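PDB 2EPG: tRNA-splicing ligase RtcB from Thermus thermophilus, which probably joins RNA ends bearing a 2',3'-cyclic phosphate or 3'-phosphate to 5'-hydroxyl ends, using GTP and manganese ions. Local coordinates for residues 221-227 with 474-480; 245-250 with 307-312; 345-349 with 401-406. One frame throughout, in Å; residues are numbered along the deposited sequence.

Contact 1. Residues 221-227 with 474-480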
# COMPACT_ATOMS: atom_id res chain seq x y z
N TYR A 221 4.71 -11.42 -16.09
CA TYR A 221 4.39 -10.99 -17.44
C TYR A 221 2.89 -10.68 -17.45
O TYR A 221 2.12 -11.25 -16.68
CB TYR A 221 4.76 -12.05 -18.50
CG TYR A 221 3.99 -13.36 -18.45
CD1 TYR A 221 4.43 -14.43 -17.66
CD2 TYR A 221 2.83 -13.53 -19.21
CE1 TYR A 221 3.74 -15.64 -17.64
CE2 TYR A 221 2.14 -14.72 -19.20
CZ TYR A 221 2.59 -15.78 -18.42
OH TYR A 221 1.89 -16.96 -18.41
N VAL A 222 2.50 -9.73 -18.29
CA VAL A 222 1.10 -9.35 -18.39
C VAL A 222 0.42 -10.48 -19.18
O VAL A 222 0.81 -10.73 -20.31
CB VAL A 222 0.96 -8.01 -19.15
CG1 VAL A 222 -0.49 -7.65 -19.31
CG2 VAL A 222 1.71 -6.91 -18.40
N ASP A 223 -0.55 -11.17 -18.60
CA ASP A 223 -1.19 -12.24 -19.36
C ASP A 223 -2.59 -11.88 -19.85
O ASP A 223 -3.19 -12.62 -20.62
CB ASP A 223 -1.19 -13.57 -18.59
CG ASP A 223 -2.38 -13.72 -17.66
OD1 ASP A 223 -2.67 -14.87 -17.26
OD2 ASP A 223 -3.02 -12.71 -17.33
N GLU A 224 -3.10 -10.73 -19.42
CA GLU A 224 -4.42 -10.30 -19.85
C GLU A 224 -4.58 -8.79 -19.74
O GLU A 224 -4.12 -8.17 -18.77
CB GLU A 224 -5.49 -11.01 -19.00
CG GLU A 224 -6.83 -11.18 -19.70
CD GLU A 224 -7.56 -12.45 -19.26
OE1 GLU A 224 -8.08 -12.48 -18.12
OE2 GLU A 224 -7.60 -13.41 -20.06
N VAL A 225 -5.21 -8.19 -20.74
CA VAL A 225 -5.45 -6.76 -20.74
C VAL A 225 -6.96 -6.55 -20.82
O VAL A 225 -7.61 -7.05 -21.75
CB VAL A 225 -4.76 -6.07 -21.93
CG1 VAL A 225 -5.23 -4.63 -22.03
CG2 VAL A 225 -3.23 -6.11 -21.73
N TYR A 226 -7.52 -5.83 -19.86
CA TYR A 226 -8.95 -5.57 -19.79
C TYR A 226 -9.40 -4.21 -20.30
O TYR A 226 -10.50 -4.08 -20.84
CB TYR A 226 -9.44 -5.73 -18.35
CG TYR A 226 -9.05 -7.04 -17.72
CD1 TYR A 226 -8.07 -7.08 -16.73
CD2 TYR A 226 -9.63 -8.23 -18.14
CE1 TYR A 226 -7.67 -8.29 -16.18
CE2 TYR A 226 -9.24 -9.44 -17.59
CZ TYR A 226 -8.26 -9.46 -16.61
OH TYR A 226 -7.85 -10.66 -16.07
N ASP A 227 -8.58 -3.19 -20.10
CA ASP A 227 -8.94 -1.87 -20.57
C ASP A 227 -7.82 -1.40 -21.46
O ASP A 227 -6.75 -1.03 -20.99
CB ASP A 227 -9.10 -0.89 -19.41
CG ASP A 227 -9.87 0.35 -19.80
OD1 ASP A 227 -11.10 0.34 -19.66
OD2 ASP A 227 -9.25 1.32 -20.27
N LYS A 474 -11.39 0.19 -11.72
CA LYS A 474 -11.52 -0.37 -13.05
C LYS A 474 -10.36 -1.32 -13.36
O LYS A 474 -9.19 -0.96 -13.18
CB LYS A 474 -11.55 0.75 -14.09
CG LYS A 474 -11.52 0.24 -15.52
CD LYS A 474 -11.36 1.38 -16.52
CE LYS A 474 -12.60 2.23 -16.61
NZ LYS A 474 -12.46 3.27 -17.67
N LYS A 475 -10.69 -2.53 -13.82
CA LYS A 475 -9.67 -3.51 -14.17
C LYS A 475 -8.90 -3.08 -15.39
O LYS A 475 -9.48 -2.68 -16.39
CB LYS A 475 -10.29 -4.88 -14.45
CG LYS A 475 -10.76 -5.58 -13.21
CD LYS A 475 -11.48 -6.88 -13.54
CE LYS A 475 -10.56 -7.88 -14.20
NZ LYS A 475 -11.31 -9.15 -14.50
N VAL A 476 -7.57 -3.17 -15.31
CA VAL A 476 -6.73 -2.79 -16.43
C VAL A 476 -5.95 -3.99 -16.94
O VAL A 476 -5.96 -4.27 -18.14
CB VAL A 476 -5.75 -1.67 -16.05
CG1 VAL A 476 -4.88 -1.33 -17.25
CG2 VAL A 476 -6.54 -0.46 -15.55
N ALA A 477 -5.27 -4.70 -16.04
CA ALA A 477 -4.51 -5.87 -16.48
C ALA A 477 -4.27 -6.87 -15.38
O ALA A 477 -4.49 -6.58 -14.20
CB ALA A 477 -3.16 -5.43 -17.09
N ARG A 478 -3.84 -8.06 -15.77
CA ARG A 478 -3.53 -9.13 -14.84
C ARG A 478 -2.10 -9.55 -15.12
O ARG A 478 -1.69 -9.62 -16.28
CB ARG A 478 -4.46 -10.33 -14.99
CG ARG A 478 -4.20 -11.39 -13.93
CD ARG A 478 -5.21 -12.52 -13.98
NE ARG A 478 -5.05 -13.35 -15.17
CZ ARG A 478 -5.96 -14.22 -15.60
NH1 ARG A 478 -5.73 -14.95 -16.68
NH2 ARG A 478 -7.10 -14.35 -14.94
N LEU A 479 -1.38 -9.86 -14.05
CA LEU A 479 0.02 -10.23 -14.10
C LEU A 479 0.25 -11.64 -13.52
O LEU A 479 -0.24 -11.96 -12.44
CB LEU A 479 0.84 -9.23 -13.27
CG LEU A 479 1.12 -7.78 -13.70
CD1 LEU A 479 0.25 -7.36 -14.85
CD2 LEU A 479 0.97 -6.86 -12.49
N ARG A 480 1.01 -12.46 -14.24
CA ARG A 480 1.31 -13.81 -13.79
C ARG A 480 2.80 -13.88 -13.42
O ARG A 480 3.66 -13.43 -14.18
CB ARG A 480 0.96 -14.81 -14.89
CG ARG A 480 1.08 -16.26 -14.46
CD ARG A 480 0.31 -17.20 -15.38
NE ARG A 480 0.32 -18.55 -14.83
CZ ARG A 480 1.40 -19.32 -14.76
NH1 ARG A 480 1.32 -20.53 -14.23
NH2 ARG A 480 2.56 -18.89 -15.25
O HOH W 1 -10.10 3.63 -19.22
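Backbone hydrogen bonds define an antiparallel pairing of strands 221-225 and 474-480. Tyr221 and Arg480 form a hydrogen-bonded pair (Tyr221 N to Arg480 O 3.0 Å, Arg480 N to Tyr221 O 2.9 Å), and Val222 faces Leu479 as a non-hydrogen-bonded pair. The register then slips by one residue: Asp223 N and Glu224 O both address Arg478, at its O and N (3.0 Å each), the mark of a beta bulge. Beyond it, Tyr226 N donates to Val476 O (2.8 Å).

Charges gather on the face carrying Glu224 and Arg478. Arg478 NE and NH1 reach Asp223 OD2 (3.0 Å) and OD1 (3.1 Å) in a bidentate salt bridge, while Glu224 OE1 lies out of the guanidinium plane, a long 3.7 Å from Arg478 NH1, and accepts a bond from Tyr226 OH (2.8 Å). Lys475 lies over the Tyr226 ring, its NZ 3.9 Å from the centroid and 19° off the normal, a cation-pi contact. Apolar contact is made by Val222, whose CG2 is 3.9 Å from Leu479 CD1.

Strand 474-486 lies between strands 216-225 and 391-395, Val476 and Ala477 forming a classic bulge opposite Val393. Asp227 N-caps helix 228-234 through Ala230 N, and that helix covers Val225 and Val476.

Contact 2. Residues 245-250 with 307-312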
# COMPACT_ATOMS: atom_id res chain seq x y z
N ILE A 245 7.42 -5.22 -6.62
CA ILE A 245 8.15 -5.17 -5.35
C ILE A 245 7.16 -4.88 -4.21
O ILE A 245 6.47 -3.87 -4.21
CB ILE A 245 9.20 -4.04 -5.37
CG1 ILE A 245 10.19 -4.28 -6.52
CG2 ILE A 245 9.93 -3.97 -4.04
CD1 ILE A 245 11.01 -3.02 -6.91
N HIS A 246 7.11 -5.79 -3.25
CA HIS A 246 6.20 -5.70 -2.11
C HIS A 246 7.01 -5.68 -0.83
O HIS A 246 7.60 -6.70 -0.45
CB HIS A 246 5.27 -6.91 -2.09
CG HIS A 246 4.10 -6.77 -1.18
ND1 HIS A 246 4.18 -6.15 0.05
CD2 HIS A 246 2.81 -7.18 -1.30
CE1 HIS A 246 3.00 -6.18 0.64
NE2 HIS A 246 2.15 -6.80 -0.16
N THR A 247 7.04 -4.53 -0.17
CA THR A 247 7.75 -4.37 1.08
C THR A 247 7.44 -3.00 1.69
O THR A 247 6.82 -2.13 1.04
CB THR A 247 9.28 -4.54 0.89
OG1 THR A 247 9.91 -4.53 2.18
CG2 THR A 247 9.86 -3.41 0.03
N GLY A 248 7.88 -2.80 2.94
CA GLY A 248 7.59 -1.56 3.63
C GLY A 248 8.70 -0.86 4.38
O GLY A 248 9.83 -0.77 3.89
N SER A 249 8.38 -0.34 5.57
CA SER A 249 9.35 0.39 6.38
C SER A 249 10.18 -0.55 7.27
O SER A 249 10.98 -0.10 8.09
CB SER A 249 8.65 1.46 7.23
OG SER A 249 7.55 0.94 7.96
N ARG A 250 10.00 -1.84 7.07
CA ARG A 250 10.74 -2.85 7.81
C ARG A 250 10.62 -2.71 9.33
O ARG A 250 9.53 -2.52 9.86
CB ARG A 250 12.19 -2.78 7.34
CG ARG A 250 12.31 -2.89 5.83
CD ARG A 250 12.16 -4.33 5.31
NE ARG A 250 13.42 -5.09 5.44
CZ ARG A 250 13.70 -5.93 6.43
NH1 ARG A 250 14.87 -6.54 6.46
NH2 ARG A 250 12.79 -6.18 7.38
N ASN A 307 13.19 2.55 0.47
CA ASN A 307 13.52 1.14 0.43
C ASN A 307 13.11 0.51 -0.90
O ASN A 307 13.86 -0.27 -1.49
CB ASN A 307 12.83 0.42 1.59
CG ASN A 307 13.25 -1.03 1.69
OD1 ASN A 307 14.43 -1.33 1.59
ND2 ASN A 307 12.29 -1.92 1.91
N ARG A 308 11.90 0.84 -1.37
CA ARG A 308 11.44 0.28 -2.63
C ARG A 308 12.24 0.89 -3.78
O ARG A 308 12.56 0.21 -4.76
CB ARG A 308 9.93 0.54 -2.81
CG ARG A 308 9.06 -0.28 -1.85
CD ARG A 308 7.59 -0.36 -2.29
NE ARG A 308 6.86 0.90 -2.15
CZ ARG A 308 6.18 1.27 -1.07
NH1 ARG A 308 5.55 2.43 -1.06
NH2 ARG A 308 6.13 0.49 0.01
N GLN A 309 12.58 2.17 -3.66
CA GLN A 309 13.36 2.82 -4.69
C GLN A 309 14.72 2.12 -4.81
O GLN A 309 15.18 1.85 -5.92
CB GLN A 309 13.57 4.31 -4.36
CG GLN A 309 14.47 5.05 -5.34
CD GLN A 309 13.89 5.11 -6.77
OE1 GLN A 309 12.71 5.40 -6.96
NE2 GLN A 309 14.73 4.86 -7.76
N LEU A 310 15.34 1.80 -3.67
CA LEU A 310 16.65 1.14 -3.68
C LEU A 310 16.56 -0.23 -4.31
O LEU A 310 17.39 -0.62 -5.11
CB LEU A 310 17.22 0.99 -2.25
CG LEU A 310 18.67 1.43 -1.99
CD1 LEU A 310 19.21 0.75 -0.72
CD2 LEU A 310 19.57 1.09 -3.18
N ILE A 311 15.53 -0.98 -3.93
CA ILE A 311 15.35 -2.31 -4.48
C ILE A 311 15.18 -2.23 -5.99
O ILE A 311 15.73 -3.05 -6.73
CB ILE A 311 14.13 -3.01 -3.83
CG1 ILE A 311 14.42 -3.25 -2.34
CG2 ILE A 311 13.85 -4.35 -4.53
CD1 ILE A 311 13.24 -3.75 -1.54
N ALA A 312 14.43 -1.24 -6.46
CA ALA A 312 14.22 -1.08 -7.89
C ALA A 312 15.56 -0.84 -8.59
O ALA A 312 15.79 -1.34 -9.69
CB ALA A 312 13.27 0.09 -8.16
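Thr247 lays its methyl against the helix 307-312: Thr247 CG2 is 3.4 Å from Asn307 ND2, 3.7 Å from Arg308 CG and 3.7 Å from Ile311 CD1, so one small group touches two adjacent residues and a third one turn further along. Its hydroxyl turns elsewhere, to Leu210 O. Two residues earlier in the strand, Ile245 points toward the helix, whereas the CA-to-CB bond of Thr247 is directed sideways. Ile245 provides the purely apolar part of the interface, with CD1 at 3.9 Å from Ile311 CG2 and 4.0 Å from Ala312 CB. Between them His246, a predicted ligand of the second manganese ion, points away, so Ile245 and this putative metal-binding side chain leave the strand in opposing senses.

Where the strand ends, polar groups take over. Arg308 NH2 donates to Thr247 O (2.9 Å, 143° at the hydrogen), with the oxygen near the guanidinium plane; the same nitrogen also bonds Asn108 O, and NH1 forms a salt bridge with Asp336. Asn307 ND2 makes a weak bond to Gly248 O (3.4 Å, 135°), but its amide is held chiefly by Gly208 N and Thr209 O. Ser249 N bonds Asp106, a predicted manganese ligand, so the contact borders the probable active site.

The segment axes approach to 9.3 Å at 145°, placing the long helix 288-321 against one face of the sheet. Strand 240-247 is flanked there by strands 110-119 and 216-225, and Ala312 also packs on Arg112 and Leu114 of strand 110-119.

Contact 3. Residues 345-349 with 401-406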
# COMPACT_ATOMS: atom_id res chain seq x y z
N GLU A 345 -5.62 14.72 3.02
CA GLU A 345 -6.12 14.87 1.66
C GLU A 345 -7.36 15.78 1.62
O GLU A 345 -7.98 16.03 2.65
CB GLU A 345 -6.48 13.50 1.09
CG GLU A 345 -5.32 12.52 1.00
CD GLU A 345 -5.73 11.13 0.53
OE1 GLU A 345 -6.95 10.86 0.36
OE2 GLU A 345 -4.82 10.30 0.34
N GLU A 346 -7.68 16.27 0.43
CA GLU A 346 -8.84 17.13 0.22
C GLU A 346 -10.02 16.25 -0.18
O GLU A 346 -9.96 15.58 -1.20
CB GLU A 346 -8.59 18.12 -0.91
CG GLU A 346 -7.53 19.16 -0.63
CD GLU A 346 -7.92 20.10 0.49
OE1 GLU A 346 -7.09 20.29 1.41
OE2 GLU A 346 -9.06 20.66 0.43
N HIS A 347 -11.06 16.27 0.65
CA HIS A 347 -12.30 15.52 0.43
C HIS A 347 -13.43 16.39 1.00
O HIS A 347 -13.29 16.95 2.09
CB HIS A 347 -12.29 14.18 1.17
CG HIS A 347 -11.24 13.23 0.68
ND1 HIS A 347 -11.34 12.55 -0.52
CD2 HIS A 347 -10.07 12.84 1.23
CE1 HIS A 347 -10.28 11.78 -0.67
NE2 HIS A 347 -9.49 11.94 0.37
N ARG A 348 -14.52 16.51 0.25
CA ARG A 348 -15.68 17.30 0.65
C ARG A 348 -15.28 18.75 0.88
O ARG A 348 -15.77 19.41 1.80
CB ARG A 348 -16.29 16.72 1.92
CG ARG A 348 -16.37 15.20 1.93
CD ARG A 348 -17.80 14.72 1.82
NE ARG A 348 -17.87 13.27 1.64
CZ ARG A 348 -18.21 12.42 2.60
NH1 ARG A 348 -18.24 11.12 2.34
NH2 ARG A 348 -18.51 12.86 3.82
N GLY A 349 -14.37 19.24 0.04
CA GLY A 349 -13.89 20.60 0.15
C GLY A 349 -13.09 20.90 1.41
O GLY A 349 -12.85 22.07 1.70
N MSE A 401 -13.94 8.80 -5.82
CA MSE A 401 -13.72 10.12 -5.23
C MSE A 401 -14.96 10.51 -4.42
O MSE A 401 -14.85 11.16 -3.39
CB MSE A 401 -13.49 11.20 -6.30
CG MSE A 401 -12.18 11.10 -7.09
SE MSE A 401 -10.48 11.01 -6.07
CE MSE A 401 -10.63 12.58 -4.93
N GLU A 402 -16.14 10.10 -4.89
CA GLU A 402 -17.38 10.42 -4.20
C GLU A 402 -17.69 9.48 -3.03
O GLU A 402 -18.02 9.93 -1.92
CB GLU A 402 -18.55 10.36 -5.17
CG GLU A 402 -18.58 11.45 -6.24
CD GLU A 402 -19.07 12.79 -5.72
OE1 GLU A 402 -19.35 12.89 -4.49
OE2 GLU A 402 -19.16 13.73 -6.53
N VAL A 403 -17.58 8.18 -3.26
CA VAL A 403 -17.97 7.21 -2.25
C VAL A 403 -16.97 6.51 -1.35
O VAL A 403 -17.39 5.83 -0.42
CB VAL A 403 -18.85 6.10 -2.89
CG1 VAL A 403 -19.93 6.74 -3.79
CG2 VAL A 403 -17.98 5.12 -3.69
N SER A 404 -15.67 6.66 -1.59
CA SER A 404 -14.71 5.96 -0.73
C SER A 404 -13.51 6.81 -0.39
O SER A 404 -12.44 6.27 -0.12
CB SER A 404 -14.24 4.67 -1.43
OG SER A 404 -13.55 4.93 -2.64
N PHE A 405 -13.68 8.12 -0.38
CA PHE A 405 -12.55 9.02 -0.12
C PHE A 405 -11.43 8.66 -1.12
O PHE A 405 -10.25 8.55 -0.75
CB PHE A 405 -12.08 8.88 1.33
CG PHE A 405 -13.13 9.29 2.34
CD1 PHE A 405 -13.78 8.34 3.12
CD2 PHE A 405 -13.47 10.63 2.49
CE1 PHE A 405 -14.77 8.73 4.02
CE2 PHE A 405 -14.46 11.03 3.39
CZ PHE A 405 -15.11 10.07 4.16
N GLY A 406 -11.82 8.45 -2.37
CA GLY A 406 -10.86 8.10 -3.41
C GLY A 406 -9.97 6.94 -3.01
O GLY A 406 -8.75 7.03 -3.12
O HOH W 2 -14.51 12.24 -0.59
O HOH W 3 -17.82 12.34 -1.06
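His347, with chi1 in the m well and chi2 at -74°, swings its imidazole toward the turn that follows helix 398-403. The backbone of Phe405 (phi 53°, psi 44°) sets its CB over the His347 ring (4.1 Å from the centroid, 14° off the normal), and chi1 m turns the phenyl edge to the same imidazole. The centroids are 5.5 Å apart and the planes meet at 86°, a T-shaped pair supplemented by a CH-pi contact. Glu345, extended at chi2 (t), places OE1 2.8 Å from His347 NE2 to accept its hydrogen bond. Arg348 has a positive phi of 59°; its NH1 comes to 3.8 Å from Phe405 CZ, while NH2 bonds Glu68 O. The selenomethionine Met401 curls through three m rotamers, putting its CE 4.3 Å from His347 CE1. Gly406, like Phe405, has positive phi.

His347 CE1 also approaches Phe405 O to 3.2 Å. Polar links between the segments go through Arg356, which bonds Glu345 OE2 and Phe405 O, or through water: Arg348 NE (2.9 Å) to Glu402 O (2.6 Å), and, weakly, His347 ND1 (3.2 Å) to Met401 O (3.0 Å). The chemistry implies structural packing away from the predicted sites, the Glu345 bond holding the imidazole with a face to Phe405.

In the fold
All three contacts reach the large mixed sheet, but at different depths. Contact 2 is the buried one, its centre about 11 Å from the chain's centre, against 19 and 18 Å for the partly buried contacts 1 and 3. Contacts 1 and 2 use neighbouring strands, 216-225 and 240-247, whereas contact 3 lies on the other side of the chain's centre from contact 2, with centres 28 Å apart. Their chemistry follows: strand pairing with a charged outer face buries 815 Å² in contact 1, apolar helix-on-sheet packing with buried polar ends 361 Å² in contact 2, and aromatic packing with water bridges 267 Å² in contact 3.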